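Local atomic coordinates of type-2Ba cytolytic delta-endotoxin (Bacillus thuringiensis serovar israelensis, PDB entry 2RCI), a protein that probably kills dipteran larvae by making pores in the epithelial cell membrane of the insect midgut. Residues Thr62-Val67 against Lys183-Thr188; Phe135-Phe140 against Pro155-Ile160. All blocks are in the same frame, centred on the assembly; numbering follows the deposited sequence.

Contact 1 (Thr62-Val67 against Lys183-Thr188); sequences TINQSV and KMKALT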
# COMPACT_ATOMS: atom_id res chain seq x y z
N THR A 62 -3.28 -10.01 -7.29
CA THR A 62 -3.31 -8.67 -7.84
C THR A 62 -4.68 -8.06 -7.60
O THR A 62 -5.66 -8.79 -7.37
CB THR A 62 -3.10 -8.62 -9.40
OG1 THR A 62 -4.21 -9.25 -10.05
CG2 THR A 62 -1.79 -9.28 -9.85
N ILE A 63 -4.72 -6.73 -7.66
CA ILE A 63 -5.97 -5.97 -7.74
C ILE A 63 -5.70 -4.67 -8.48
O ILE A 63 -4.63 -4.09 -8.38
CB ILE A 63 -6.58 -5.67 -6.35
CG1 ILE A 63 -7.97 -5.04 -6.52
CG2 ILE A 63 -5.64 -4.74 -5.55
CD1 ILE A 63 -8.84 -5.15 -5.25
N ASN A 64 -6.70 -4.20 -9.23
CA ASN A 64 -6.58 -2.97 -9.99
C ASN A 64 -7.99 -2.49 -10.25
O ASN A 64 -8.52 -2.66 -11.35
CB ASN A 64 -5.81 -3.21 -11.32
CG ASN A 64 -5.72 -1.96 -12.19
OD1 ASN A 64 -5.72 -0.82 -11.71
ND2 ASN A 64 -5.63 -2.18 -13.52
N GLN A 65 -8.61 -1.90 -9.23
CA GLN A 65 -9.99 -1.44 -9.34
C GLN A 65 -10.40 -0.61 -8.15
O GLN A 65 -9.71 -0.59 -7.12
CB GLN A 65 -10.93 -2.64 -9.43
CG GLN A 65 -11.01 -3.43 -8.10
CD GLN A 65 -12.09 -4.48 -8.13
OE1 GLN A 65 -11.95 -5.48 -8.81
NE2 GLN A 65 -13.17 -4.25 -7.40
N SER A 66 -11.57 0.02 -8.27
CA SER A 66 -12.15 0.75 -7.15
C SER A 66 -12.62 -0.23 -6.08
O SER A 66 -13.17 -1.30 -6.38
CB SER A 66 -13.28 1.64 -7.66
OG SER A 66 -12.72 2.65 -8.51
N VAL A 67 -12.40 0.13 -4.82
CA VAL A 67 -12.71 -0.76 -3.72
C VAL A 67 -13.65 -0.14 -2.71
O VAL A 67 -14.30 -0.85 -1.94
CB VAL A 67 -11.41 -1.31 -3.01
CG1 VAL A 67 -10.62 -2.25 -3.93
CG2 VAL A 67 -10.54 -0.18 -2.43
N LYS A 183 -9.46 3.90 -5.21
CA LYS A 183 -9.00 2.95 -6.23
C LYS A 183 -7.71 2.33 -5.70
O LYS A 183 -6.86 3.01 -5.16
CB LYS A 183 -8.71 3.61 -7.59
CG LYS A 183 -8.54 2.55 -8.67
CD LYS A 183 -8.27 3.04 -10.09
CE LYS A 183 -8.26 1.81 -11.02
NZ LYS A 183 -8.49 2.11 -12.46
N MET A 184 -7.61 1.01 -5.82
CA MET A 184 -6.48 0.28 -5.31
C MET A 184 -5.78 -0.45 -6.44
O MET A 184 -6.44 -1.12 -7.23
CB MET A 184 -6.98 -0.75 -4.31
CG MET A 184 -5.92 -1.45 -3.53
SD MET A 184 -6.76 -2.35 -2.23
CE MET A 184 -5.39 -3.22 -1.49
N LYS A 185 -4.46 -0.35 -6.47
CA LYS A 185 -3.63 -1.12 -7.38
C LYS A 185 -2.57 -1.80 -6.52
O LYS A 185 -1.82 -1.15 -5.80
CB LYS A 185 -2.94 -0.21 -8.39
CG LYS A 185 -3.89 0.48 -9.37
CD LYS A 185 -3.18 1.60 -10.11
CE LYS A 185 -4.02 2.08 -11.29
NZ LYS A 185 -3.32 3.24 -11.91
N ALA A 186 -2.52 -3.12 -6.60
CA ALA A 186 -1.59 -3.87 -5.76
C ALA A 186 -1.23 -5.20 -6.43
O ALA A 186 -2.00 -5.74 -7.25
CB ALA A 186 -2.23 -4.12 -4.38
N LEU A 187 -0.06 -5.71 -6.09
CA LEU A 187 0.29 -7.07 -6.46
C LEU A 187 1.15 -7.68 -5.36
O LEU A 187 1.86 -6.94 -4.66
CB LEU A 187 1.03 -7.11 -7.81
CG LEU A 187 2.50 -6.61 -7.94
CD1 LEU A 187 3.51 -7.52 -7.26
CD2 LEU A 187 2.88 -6.53 -9.42
N THR A 188 1.11 -9.00 -5.21
CA THR A 188 2.05 -9.67 -4.33
C THR A 188 2.93 -10.53 -5.21
O THR A 188 2.41 -11.34 -5.99
CB THR A 188 1.35 -10.57 -3.30
OG1 THR A 188 0.37 -9.81 -2.59
CG2 THR A 188 2.36 -11.11 -2.34

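Contact 2 (Phe135-Phe140 against Pro155-Ile160); sequences FYKILF and PIAFEI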
# COMPACT_ATOMS: atom_id res chain seq x y z
N PHE A 135 -2.73 10.60 -3.89
CA PHE A 135 -2.17 9.25 -4.04
C PHE A 135 -1.46 8.89 -2.73
O PHE A 135 -0.86 9.75 -2.10
CB PHE A 135 -1.11 9.20 -5.14
CG PHE A 135 -1.63 9.55 -6.52
CD1 PHE A 135 -2.90 9.18 -6.92
CD2 PHE A 135 -0.78 10.18 -7.44
CE1 PHE A 135 -3.37 9.50 -8.21
CE2 PHE A 135 -1.22 10.50 -8.71
CZ PHE A 135 -2.51 10.15 -9.11
N TYR A 136 -1.48 7.61 -2.36
CA TYR A 136 -0.78 7.15 -1.17
C TYR A 136 -0.21 5.78 -1.52
O TYR A 136 -0.94 4.91 -2.03
CB TYR A 136 -1.74 7.03 0.01
CG TYR A 136 -1.02 6.93 1.34
CD1 TYR A 136 -0.88 8.04 2.18
CD2 TYR A 136 -0.45 5.72 1.76
CE1 TYR A 136 -0.19 7.95 3.39
CE2 TYR A 136 0.22 5.61 2.96
CZ TYR A 136 0.35 6.72 3.78
OH TYR A 136 1.03 6.60 4.97
N LYS A 137 1.07 5.61 -1.24
CA LYS A 137 1.79 4.40 -1.66
C LYS A 137 2.52 3.75 -0.52
O LYS A 137 3.21 4.42 0.25
CB LYS A 137 2.78 4.69 -2.79
CG LYS A 137 2.07 5.12 -4.08
CD LYS A 137 3.08 5.42 -5.20
CE LYS A 137 3.96 6.69 -4.95
NZ LYS A 137 3.29 7.90 -4.40
N ILE A 138 2.36 2.43 -0.43
CA ILE A 138 2.94 1.62 0.64
C ILE A 138 3.67 0.45 -0.02
O ILE A 138 3.23 -0.04 -1.07
CB ILE A 138 1.84 1.02 1.53
CG1 ILE A 138 0.96 2.12 2.17
CG2 ILE A 138 2.47 0.14 2.63
CD1 ILE A 138 -0.34 1.56 2.79
N LEU A 139 4.77 0.01 0.57
CA LEU A 139 5.44 -1.21 0.06
C LEU A 139 5.84 -2.09 1.23
O LEU A 139 6.71 -1.71 2.05
CB LEU A 139 6.64 -0.89 -0.84
CG LEU A 139 7.27 -2.07 -1.63
CD1 LEU A 139 7.98 -1.58 -2.89
CD2 LEU A 139 8.18 -2.96 -0.77
N PHE A 140 5.22 -3.26 1.31
CA PHE A 140 5.57 -4.25 2.32
C PHE A 140 6.57 -5.28 1.80
O PHE A 140 6.38 -5.83 0.69
CB PHE A 140 4.35 -5.06 2.77
CG PHE A 140 3.27 -4.25 3.41
CD1 PHE A 140 3.34 -3.92 4.76
CD2 PHE A 140 2.15 -3.85 2.67
CE1 PHE A 140 2.33 -3.14 5.38
CE2 PHE A 140 1.12 -3.10 3.27
CZ PHE A 140 1.21 -2.76 4.63
N PRO A 155 3.67 -4.15 -3.14
CA PRO A 155 3.46 -2.73 -3.41
C PRO A 155 1.97 -2.46 -3.46
O PRO A 155 1.23 -3.23 -4.08
CB PRO A 155 4.05 -2.55 -4.82
CG PRO A 155 4.89 -3.76 -5.04
CD PRO A 155 4.18 -4.85 -4.34
N ILE A 156 1.55 -1.40 -2.78
CA ILE A 156 0.13 -1.00 -2.79
C ILE A 156 0.04 0.49 -3.10
O ILE A 156 0.69 1.28 -2.42
CB ILE A 156 -0.56 -1.22 -1.45
CG1 ILE A 156 -0.44 -2.66 -0.97
CG2 ILE A 156 -2.05 -0.75 -1.53
CD1 ILE A 156 -0.93 -2.88 0.43
N ALA A 157 -0.75 0.88 -4.10
CA ALA A 157 -1.06 2.30 -4.33
C ALA A 157 -2.55 2.59 -4.21
O ALA A 157 -3.38 1.84 -4.75
CB ALA A 157 -0.54 2.78 -5.68
N PHE A 158 -2.91 3.67 -3.52
CA PHE A 158 -4.31 4.09 -3.51
C PHE A 158 -4.47 5.43 -4.22
O PHE A 158 -3.61 6.29 -4.13
CB PHE A 158 -4.81 4.28 -2.07
CG PHE A 158 -4.73 3.04 -1.24
CD1 PHE A 158 -5.70 2.06 -1.36
CD2 PHE A 158 -3.69 2.86 -0.33
CE1 PHE A 158 -5.67 0.89 -0.56
CE2 PHE A 158 -3.64 1.71 0.48
CZ PHE A 158 -4.61 0.72 0.33
N GLU A 159 -5.58 5.59 -4.94
CA GLU A 159 -6.01 6.90 -5.45
C GLU A 159 -7.25 7.21 -4.64
O GLU A 159 -8.27 6.51 -4.75
CB GLU A 159 -6.40 6.81 -6.93
CG GLU A 159 -5.40 6.10 -7.79
CD GLU A 159 -5.69 6.25 -9.30
OE1 GLU A 159 -6.66 6.96 -9.67
OE2 GLU A 159 -4.94 5.66 -10.08
N ILE A 160 -7.15 8.24 -3.81
CA ILE A 160 -8.19 8.55 -2.83
C ILE A 160 -8.79 9.92 -3.12
O ILE A 160 -8.06 10.92 -3.23
CB ILE A 160 -7.67 8.49 -1.39
CG1 ILE A 160 -7.12 7.08 -1.08
CG2 ILE A 160 -8.80 8.87 -0.40
CD1 ILE A 160 -6.11 7.03 0.07

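Contact 1 (Thr62-Val67 against Lys183-Thr188)
Ile63 sets its CG2 methyl over the CB of Ala186, 3.7 Å away, and beside CG of Met184, across an antiparallel pair of strands in the central sheet of the Cyt toxin fold, an alpha/beta architecture with a helix layer on each side of the sheet. CG1 of Ile63 lies anti to its backbone N (chi1 -172°), which puts CG2 in the crowded position between N and the carbonyl carbon, where it meets its neighbours on Lys183-Thr188. Val67, past the corner, crosses the Met184 side chain obliquely, its CG1 4.0 Å from CB of Met184, and Ile84 of helix 74-89 packs on Ile63, Val67 and Met184 together. Four backbone hydrogen bonds form the ladder: Ile63 and Ala186 exchange N-H and C=O in both directions, as do Gln65 and Met184. The chain turns a corner at Gln65, yet the ladder continues through it; the bond from Met184 N to Gln65 O is the straightest, 176° at the hydrogen, although the donor stands well above the carbonyl plane. At the same corner the Gln65 side chain turns along the chain, NE2 giving a hydrogen bond to Ser66 O, 3.1 Å away. The face bearing Thr62, Asn64, Ser66, Lys183, Lys185 and Leu187 is more polar at its Asn64 end and apolar at Leu187, whose side chain leads away to Ala47 and Leu48 of helix 44-53. Lys185, extended beyond CG, runs alongside Asn64, pointing the same way, and continues to a weak hydrogen bond with Phe42 O and a long, weak ion pair with Glu159. The amide oxygen OD1 of Asn64 rests against the aliphatic part of the lysine, 3.2 Å from CG of Lys185 and 3.4 Å from its CE.

Contact 2 (Phe135-Phe140 against Pro155-Ile160)
Backbone hydrogen bonds join Phe135-Phe140 and Pro155-Ile160 as the two strands of a buried antiparallel hairpin. Tyr136 pairs with Phe158 and Ile138 with Ile156, each through two bonds; three of the four are nearly straight, including Ile138 N to Ile156 O at 2.8 Å. CA-H...O contacts fill the steps between, as from Lys137 CA to Ile156 O at 3.4 Å. Apolar packing dominates the face of Tyr136, Ile138, Ile156 and Phe158. CD1 of Ile156 meets the edge of the Phe140 ring in its plane, 3.5 Å from CE2, while CG2 of Ile138 lies over one face of that ring toward its rim. CD1 of Ile138 comes to the edge of the Phe158 ring, 4.0 Å from CE2. On the other face the Phe135 ring lies alongside Glu159, its CE1 4.0 Å from CG of the glutamate. Polar ends find partners beyond the hairpin: Tyr136 OH bonds to Gln116 and Asn11, and Glu159 OE2 to Asn41. The hairpin is therefore joined by main-chain bonds and hydrocarbon contact, with the buried tyrosine hydroxyl satisfied by neighbouring side chains.

From the N terminus the chain passes helix 44-53 and enters 62-67, then runs through helices 74-89 and 96-110 before reaching the hairpin. Contact 2 closes the short loop between strands 132-142 and 150-162; the chain then returns along strand 177-192, where contact 1 closes a loop of 115 intervening residues. Contact 2 is thus nested inside contact 1. Both belong to one sheet, their centres about 9 Å apart, because strands 150-162 and 177-192 are neighbours: Ala157 N probably donates to Lys185 O, and Glu159 N to Lys183 O. Contact 1 ties strands 57-64 and 66-69 to strand 177-192, and contact 2 ties strand 132-142 to strand 150-162.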